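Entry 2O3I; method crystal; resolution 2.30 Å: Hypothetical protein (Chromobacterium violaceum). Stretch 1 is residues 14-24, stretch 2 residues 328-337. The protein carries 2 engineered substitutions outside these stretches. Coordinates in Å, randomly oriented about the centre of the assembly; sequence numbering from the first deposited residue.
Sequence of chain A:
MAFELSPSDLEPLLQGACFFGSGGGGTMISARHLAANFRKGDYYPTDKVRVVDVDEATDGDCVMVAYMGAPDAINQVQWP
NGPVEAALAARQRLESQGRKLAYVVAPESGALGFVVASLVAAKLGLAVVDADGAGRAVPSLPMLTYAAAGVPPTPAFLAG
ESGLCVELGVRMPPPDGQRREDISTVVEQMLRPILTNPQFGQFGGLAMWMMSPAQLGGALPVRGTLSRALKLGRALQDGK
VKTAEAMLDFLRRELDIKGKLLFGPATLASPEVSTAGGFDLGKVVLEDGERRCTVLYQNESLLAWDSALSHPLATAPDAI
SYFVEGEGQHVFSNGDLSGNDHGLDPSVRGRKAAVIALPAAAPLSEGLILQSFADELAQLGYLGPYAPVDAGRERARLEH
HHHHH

Stretch 1 (14-24) LQGACFFGSGG
Stretch 2 328-337: GQHVFSNGDL

A helix end and the glycine turn that follows it can hold a distant loop with very little polar chemistry, as in this buried contact of 437 Å², where one direct backbone hydrogen bond accompanies apolar packing around V331 and C18. Stretch 1 continues a helix, begun earlier in the chain, through F19, then passes through a type I turn (F19 to S22) and a type I' turn (G21 to G24), with S22 at phi/psi 52/45 and G23 at 88/-23. Stretch 2 is extended at V331 and F332 (-112/139, -142/146) before S333 caps a weakly bonded helix. The register sets F19 CA 5.7 Å from V331 CA and G23 CA 4.2 Å from S333 CA.

V331 (chi1 m) points toward the helix: its CG2 lies 3.3 Å from Q15 O, and its CG1 3.6 Å from CD1 of F19 (chi1 t). C18, also t, lays SG 3.5 Å from S333 N. At the turn, N334 N donates to G23 O (2.8 Å, 161°), and a water bridges G23 O to G335 N, so one carbonyl receives two donors near the helix start. At phi/psi 88/-23 a CB on G23 would be jammed against the carbonyl O of S22, which by itself calls for glycine. S333 (chi1 p) is held by D336: OG donates to D336 OD1 (2.6 Å) and accepts from D336 N (3.1 Å).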

# COMPACT_ATOMS: atom_id res chain seq x y z
N LEU A 14 20.41 11.97 -21.96
CA LEU A 14 18.97 11.77 -21.90
C LEU A 14 18.40 11.58 -23.30
O LEU A 14 17.46 10.82 -23.48
CB LEU A 14 18.31 12.94 -21.17
CG LEU A 14 18.44 14.36 -21.71
CD1 LEU A 14 17.28 14.66 -22.66
CD2 LEU A 14 18.42 15.33 -20.52
N GLN A 15 18.99 12.25 -24.29
CA GLN A 15 18.53 12.13 -25.67
C GLN A 15 18.70 10.71 -26.16
O GLN A 15 17.77 10.10 -26.70
CB GLN A 15 19.33 13.06 -26.59
CG GLN A 15 19.09 14.54 -26.40
CD GLN A 15 18.66 15.23 -27.68
OE1 GLN A 15 18.85 16.43 -27.85
NE2 GLN A 15 18.05 14.47 -28.59
N GLY A 16 19.91 10.17 -25.98
CA GLY A 16 20.21 8.82 -26.41
C GLY A 16 19.36 7.82 -25.66
O GLY A 16 18.83 6.88 -26.26
N ALA A 17 19.23 8.02 -24.35
CA ALA A 17 18.46 7.12 -23.49
C ALA A 17 16.99 7.12 -23.88
O ALA A 17 16.31 6.10 -23.75
CB ALA A 17 18.61 7.53 -22.01
N CYS A 18 16.50 8.27 -24.34
CA CYS A 18 15.11 8.40 -24.78
C CYS A 18 14.89 7.48 -25.98
O CYS A 18 13.89 6.76 -26.03
CB CYS A 18 14.81 9.86 -25.16
SG CYS A 18 13.12 10.16 -25.80
N PHE A 19 15.81 7.51 -26.93
CA PHE A 19 15.68 6.65 -28.10
C PHE A 19 15.76 5.18 -27.70
O PHE A 19 15.06 4.34 -28.27
CB PHE A 19 16.78 6.97 -29.13
CG PHE A 19 16.64 6.19 -30.41
CD1 PHE A 19 15.65 6.51 -31.33
CD2 PHE A 19 17.47 5.10 -30.67
CE1 PHE A 19 15.48 5.74 -32.49
CE2 PHE A 19 17.31 4.33 -31.82
CZ PHE A 19 16.31 4.65 -32.73
N PHE A 20 16.60 4.84 -26.72
CA PHE A 20 16.71 3.45 -26.28
C PHE A 20 15.60 3.10 -25.28
O PHE A 20 15.55 1.98 -24.77
CB PHE A 20 18.08 3.19 -25.63
CG PHE A 20 19.23 3.16 -26.62
CD1 PHE A 20 19.25 2.23 -27.66
CD2 PHE A 20 20.29 4.07 -26.51
CE1 PHE A 20 20.30 2.21 -28.58
CE2 PHE A 20 21.34 4.05 -27.43
CZ PHE A 20 21.34 3.12 -28.48
N GLY A 21 14.71 4.05 -25.02
CA GLY A 21 13.63 3.81 -24.08
C GLY A 21 12.39 3.14 -24.67
O GLY A 21 11.43 2.87 -23.94
N SER A 22 12.41 2.87 -25.97
CA SER A 22 11.29 2.24 -26.66
C SER A 22 9.97 2.97 -26.39
O SER A 22 8.94 2.34 -26.10
CB SER A 22 11.17 0.77 -26.25
OG SER A 22 10.19 0.09 -27.02
N GLY A 23 10.01 4.30 -26.46
CA GLY A 23 8.81 5.10 -26.23
C GLY A 23 8.52 5.49 -24.80
O GLY A 23 7.80 6.46 -24.55
N GLY A 24 9.06 4.74 -23.84
CA GLY A 24 8.84 5.07 -22.45
C GLY A 24 10.12 5.53 -21.77
O GLY A 24 10.99 6.13 -22.41
N GLY A 328 16.30 19.55 -35.66
CA GLY A 328 15.72 19.63 -34.33
C GLY A 328 15.59 18.29 -33.64
O GLY A 328 16.19 17.31 -34.06
N GLN A 329 14.80 18.26 -32.57
CA GLN A 329 14.58 17.05 -31.80
C GLN A 329 14.19 15.90 -32.71
O GLN A 329 13.17 15.95 -33.40
CB GLN A 329 13.50 17.28 -30.75
CG GLN A 329 13.39 16.18 -29.70
CD GLN A 329 14.71 15.89 -29.01
OE1 GLN A 329 15.36 16.79 -28.48
NE2 GLN A 329 15.11 14.62 -29.02
N HIS A 330 15.01 14.85 -32.71
CA HIS A 330 14.78 13.68 -33.54
C HIS A 330 14.13 12.53 -32.79
O HIS A 330 13.39 11.74 -33.39
CB HIS A 330 16.11 13.19 -34.13
CG HIS A 330 16.81 14.22 -34.97
ND1 HIS A 330 16.26 14.76 -36.11
CD2 HIS A 330 18.03 14.81 -34.83
CE1 HIS A 330 17.10 15.63 -36.64
NE2 HIS A 330 18.18 15.68 -35.88
N VAL A 331 14.40 12.44 -31.49
CA VAL A 331 13.85 11.37 -30.65
C VAL A 331 12.84 11.84 -29.60
O VAL A 331 13.01 12.87 -28.95
CB VAL A 331 14.99 10.58 -29.94
CG1 VAL A 331 15.95 10.04 -30.98
CG2 VAL A 331 15.72 11.47 -28.93
N PHE A 332 11.77 11.06 -29.45
CA PHE A 332 10.70 11.39 -28.52
C PHE A 332 10.14 10.16 -27.83
O PHE A 332 10.07 9.08 -28.41
CB PHE A 332 9.53 12.04 -29.27
CG PHE A 332 9.83 13.37 -29.88
CD1 PHE A 332 9.45 14.54 -29.23
CD2 PHE A 332 10.45 13.46 -31.12
CE1 PHE A 332 9.68 15.79 -29.80
CE2 PHE A 332 10.69 14.70 -31.71
CZ PHE A 332 10.30 15.87 -31.05
N SER A 333 9.74 10.33 -26.57
CA SER A 333 9.09 9.25 -25.84
C SER A 333 7.63 9.56 -26.14
O SER A 333 7.30 10.67 -26.57
CB SER A 333 9.34 9.38 -24.33
OG SER A 333 8.61 10.47 -23.79
N ASN A 334 6.74 8.60 -25.92
CA ASN A 334 5.32 8.84 -26.17
C ASN A 334 4.85 10.08 -25.42
O ASN A 334 4.05 10.87 -25.94
CB ASN A 334 4.51 7.62 -25.76
CG ASN A 334 4.76 6.44 -26.68
OD1 ASN A 334 5.02 5.32 -26.23
ND2 ASN A 334 4.69 6.68 -27.99
N GLY A 335 5.34 10.27 -24.20
CA GLY A 335 4.95 11.44 -23.45
C GLY A 335 5.46 12.71 -24.13
O GLY A 335 4.75 13.72 -24.18
N ASP A 336 6.67 12.66 -24.67
CA ASP A 336 7.25 13.82 -25.33
C ASP A 336 6.53 14.22 -26.62
O ASP A 336 6.55 15.39 -27.00
CB ASP A 336 8.74 13.58 -25.63
CG ASP A 336 9.59 13.59 -24.38
OD1 ASP A 336 10.21 12.55 -24.06
OD2 ASP A 336 9.65 14.65 -23.70
N LEU A 337 5.90 13.26 -27.29
CA LEU A 337 5.18 13.56 -28.53
C LEU A 337 3.94 14.41 -28.30
O LEU A 337 3.56 15.19 -29.17
CB LEU A 337 4.78 12.28 -29.27
CG LEU A 337 5.84 11.55 -30.11
CD1 LEU A 337 5.18 10.39 -30.82
CD2 LEU A 337 6.47 12.50 -31.12
O HOH W 1 6.07 7.86 -22.58